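Local coordinates for protein arylmalonate decarboxylase (Bordetella bronchiseptica, PDB 3IXL) that decarboxylates 2-aryl-2-methylmalonates to 2-arylpropionates with release of carbon dioxide, at residues Thr6-Gly18 / Leu62-Cys74. The protein carries 2 engineered substitutions. Numbering follows the deposited sequence.
Sequences TPTIGMIVPPAAG and LQKQGAAVVSLMC. Engineered in segment 62-74: Cys74 (natural residue Gly). With PAC (2-phenylacetic acid), chain C.
Leu62, in the last turn of helix 55-64, lays CD1 against Ile12 CG1 at 3.6 Å and CD2 over Gly10 CA, where the absent side chain lets the helix settle close. A Schellman motif at Gly66 ends the helix, and two waters follow, one joining Thr8 N to Gly66 O, the other Thr8 OG1 to Gln65 O. Beyond the corner at Ala68, whose N donates to Thr8 O (2.8 Å), strand 69-72 runs parallel to 8-13, the axes inclined by 22°. Val69 O accepts from Gly10 N, while Val69 CG2 lies against Ile9 CG1 and CG2. Val70 CG1, anti to its N (chi1 172°), reaches Ile12 CD1 on the face opposite Ile9 and Val69. Ser71 is held twice by 8-13, N donating to Gly10 O and O accepting from Ile12 N, each at 2.9 Å. Leu72 CD1 meets Ile12 CG2. Met73 N gives the pair's last backbone hydrogen bond, to Ile12 O; bends at chi2 and chi3 fold its thioether across extended Met11, Met73 CE 3.7 Å from Met11 CE. Engineered Cys74 puts SG 3.5 Å from C2 of phenylacetic acid, whose ring rests against Pro14 CG, so the strand ends line the ligand pocket. In this four-stranded parallel sheet, strand 33-37 flanks 8-13 and 101-103 flanks 67-72, with helix 211-222 over Met11 and Met73 and helix 83-97 over Ile12, Val70 and Leu72.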
# COMPACT_ATOMS: atom_id res chain seq x y z
N THR A 6 12.48 -2.35 -21.65
CA THR A 6 11.68 -2.69 -20.43
C THR A 6 11.49 -1.46 -19.54
O THR A 6 12.49 -0.88 -19.10
CB THR A 6 12.34 -3.82 -19.60
OG1 THR A 6 12.89 -4.82 -20.48
CG2 THR A 6 11.32 -4.47 -18.67
N PRO A 7 10.23 -1.05 -19.30
CA PRO A 7 9.96 0.08 -18.41
C PRO A 7 10.40 -0.18 -16.97
O PRO A 7 10.08 -1.23 -16.39
CB PRO A 7 8.44 0.26 -18.50
CG PRO A 7 7.92 -1.05 -18.97
CD PRO A 7 8.99 -1.62 -19.86
N THR A 8 11.14 0.76 -16.42
CA THR A 8 11.53 0.74 -15.02
C THR A 8 10.39 1.34 -14.20
O THR A 8 9.77 2.31 -14.61
CB THR A 8 12.81 1.55 -14.83
OG1 THR A 8 13.86 0.95 -15.61
CG2 THR A 8 13.23 1.55 -13.40
N ILE A 9 10.08 0.72 -13.07
CA ILE A 9 9.06 1.27 -12.17
C ILE A 9 9.76 1.88 -10.96
O ILE A 9 10.54 1.20 -10.29
CB ILE A 9 8.05 0.19 -11.75
CG1 ILE A 9 7.21 -0.21 -12.97
CG2 ILE A 9 7.16 0.70 -10.60
CD1 ILE A 9 6.37 -1.45 -12.79
N GLY A 10 9.50 3.16 -10.71
CA GLY A 10 10.14 3.87 -9.62
C GLY A 10 9.27 3.93 -8.38
O GLY A 10 8.05 4.14 -8.49
N MET A 11 9.89 3.78 -7.22
CA MET A 11 9.17 3.75 -5.94
C MET A 11 9.80 4.66 -4.90
O MET A 11 11.00 4.57 -4.66
CB MET A 11 9.10 2.31 -5.42
CG MET A 11 8.22 1.46 -6.31
SD MET A 11 8.03 -0.23 -5.75
CE MET A 11 6.53 -0.66 -6.66
N ILE A 12 9.00 5.53 -4.31
CA ILE A 12 9.43 6.36 -3.19
C ILE A 12 9.04 5.61 -1.92
O ILE A 12 7.86 5.31 -1.72
CB ILE A 12 8.76 7.75 -3.23
CG1 ILE A 12 9.04 8.46 -4.57
CG2 ILE A 12 9.26 8.60 -2.06
CD1 ILE A 12 8.18 9.69 -4.79
N VAL A 13 10.03 5.28 -1.09
CA VAL A 13 9.81 4.40 0.07
C VAL A 13 10.16 5.10 1.38
O VAL A 13 11.02 5.97 1.40
CB VAL A 13 10.60 3.06 -0.08
CG1 VAL A 13 10.17 2.31 -1.34
CG2 VAL A 13 12.12 3.30 -0.10
N PRO A 14 9.47 4.76 2.49
CA PRO A 14 9.82 5.39 3.77
C PRO A 14 11.27 5.27 4.31
O PRO A 14 11.81 6.28 4.76
CB PRO A 14 8.79 4.80 4.75
CG PRO A 14 7.61 4.48 3.85
CD PRO A 14 8.25 3.94 2.59
N PRO A 15 11.90 4.07 4.28
CA PRO A 15 13.21 4.00 4.95
C PRO A 15 14.30 4.81 4.24
O PRO A 15 14.27 4.94 3.02
CB PRO A 15 13.55 2.51 4.93
CG PRO A 15 12.22 1.81 4.66
CD PRO A 15 11.52 2.76 3.73
N ALA A 16 15.25 5.34 5.01
CA ALA A 16 16.34 6.15 4.47
C ALA A 16 17.14 5.39 3.42
O ALA A 16 17.58 5.98 2.43
CB ALA A 16 17.27 6.61 5.60
N ALA A 17 17.30 4.09 3.63
CA ALA A 17 18.10 3.23 2.76
C ALA A 17 17.59 3.19 1.32
O ALA A 17 18.36 2.91 0.40
CB ALA A 17 18.19 1.83 3.35
N GLY A 18 16.29 3.44 1.13
CA GLY A 18 15.71 3.51 -0.22
C GLY A 18 15.72 2.19 -0.96
O GLY A 18 16.04 2.15 -2.15
N LEU A 62 13.70 9.91 -9.47
CA LEU A 62 13.32 8.69 -10.17
C LEU A 62 13.07 8.92 -11.67
O LEU A 62 13.42 8.09 -12.50
CB LEU A 62 12.11 8.03 -9.50
CG LEU A 62 12.39 7.50 -8.08
CD1 LEU A 62 11.09 7.34 -7.31
CD2 LEU A 62 13.17 6.19 -8.10
N GLN A 63 12.46 10.06 -12.00
CA GLN A 63 12.29 10.45 -13.39
C GLN A 63 13.64 10.55 -14.11
O GLN A 63 13.80 10.03 -15.20
CB GLN A 63 11.52 11.77 -13.50
CG GLN A 63 11.20 12.19 -14.95
CD GLN A 63 12.31 13.01 -15.59
OE1 GLN A 63 13.02 13.76 -14.92
NE2 GLN A 63 12.45 12.88 -16.91
N LYS A 64 14.60 11.22 -13.47
CA LYS A 64 15.92 11.39 -14.07
C LYS A 64 16.60 10.03 -14.28
O LYS A 64 17.34 9.84 -15.26
CB LYS A 64 16.81 12.27 -13.20
CG LYS A 64 16.39 13.72 -13.13
CD LYS A 64 17.47 14.55 -12.46
CE LYS A 64 16.88 15.60 -11.52
NZ LYS A 64 16.48 15.03 -10.19
N GLN A 65 16.33 9.09 -13.39
CA GLN A 65 16.86 7.72 -13.52
C GLN A 65 16.18 6.89 -14.61
O GLN A 65 16.56 5.74 -14.84
CB GLN A 65 16.74 6.98 -12.19
CG GLN A 65 17.64 7.50 -11.11
CD GLN A 65 17.51 6.68 -9.85
OE1 GLN A 65 18.38 5.88 -9.52
NE2 GLN A 65 16.40 6.85 -9.15
N GLY A 66 15.18 7.45 -15.27
CA GLY A 66 14.52 6.77 -16.39
C GLY A 66 13.26 6.01 -16.03
O GLY A 66 12.76 5.24 -16.85
N ALA A 67 12.75 6.21 -14.82
CA ALA A 67 11.51 5.56 -14.42
C ALA A 67 10.39 5.85 -15.40
O ALA A 67 10.26 6.99 -15.88
CB ALA A 67 11.10 6.00 -13.03
N ALA A 68 9.57 4.84 -15.69
CA ALA A 68 8.40 5.02 -16.56
C ALA A 68 7.16 5.44 -15.76
O ALA A 68 6.23 6.03 -16.31
CB ALA A 68 8.11 3.74 -17.32
N VAL A 69 7.14 5.08 -14.47
CA VAL A 69 6.06 5.45 -13.56
C VAL A 69 6.67 5.64 -12.18
O VAL A 69 7.74 5.08 -11.88
CB VAL A 69 4.97 4.36 -13.47
CG1 VAL A 69 4.37 4.04 -14.85
CG2 VAL A 69 5.52 3.12 -12.87
N VAL A 70 6.03 6.45 -11.34
CA VAL A 70 6.49 6.65 -9.97
C VAL A 70 5.33 6.39 -9.02
O VAL A 70 4.22 6.91 -9.24
CB VAL A 70 7.02 8.07 -9.76
CG1 VAL A 70 7.31 8.31 -8.28
CG2 VAL A 70 8.29 8.29 -10.61
N SER A 71 5.58 5.58 -8.00
CA SER A 71 4.60 5.37 -6.93
C SER A 71 5.16 5.76 -5.59
O SER A 71 6.28 5.37 -5.23
CB SER A 71 4.17 3.90 -6.86
OG SER A 71 3.31 3.73 -5.74
N LEU A 72 4.39 6.54 -4.83
CA LEU A 72 4.71 6.78 -3.43
C LEU A 72 4.23 5.56 -2.65
O LEU A 72 3.03 5.38 -2.42
CB LEU A 72 4.02 8.06 -2.93
CG LEU A 72 4.16 8.33 -1.43
CD1 LEU A 72 5.61 8.42 -1.00
CD2 LEU A 72 3.43 9.61 -1.03
N MET A 73 5.19 4.72 -2.25
CA MET A 73 4.90 3.43 -1.64
C MET A 73 4.76 3.52 -0.11
O MET A 73 5.48 2.86 0.64
CB MET A 73 5.94 2.40 -2.06
CG MET A 73 5.82 2.03 -3.53
SD MET A 73 4.41 0.98 -3.93
CE MET A 73 5.03 -0.58 -3.27
N CYS A 74 3.82 4.36 0.32
CA CYS A 74 3.43 4.46 1.72
C CYS A 74 1.97 4.82 1.79
O CYS A 74 1.54 5.81 1.19
CB CYS A 74 4.26 5.51 2.47
SG CYS A 74 3.80 5.63 4.22
C1 PAC C . 2.29 2.66 5.49
C2 PAC C . 3.59 2.79 6.26
C1' PAC C . 4.86 2.13 5.75
C2' PAC C . 5.79 1.78 6.72
C3' PAC C . 7.00 1.18 6.37
C4' PAC C . 7.28 0.93 5.03
C5' PAC C . 6.35 1.27 4.05
C6' PAC C . 5.14 1.88 4.40
O1 PAC C . 2.17 1.97 4.44
O2 PAC C . 1.31 3.29 5.99
O HOH W 1 15.23 3.43 -15.84
O HOH W 2 11.72 3.07 -18.16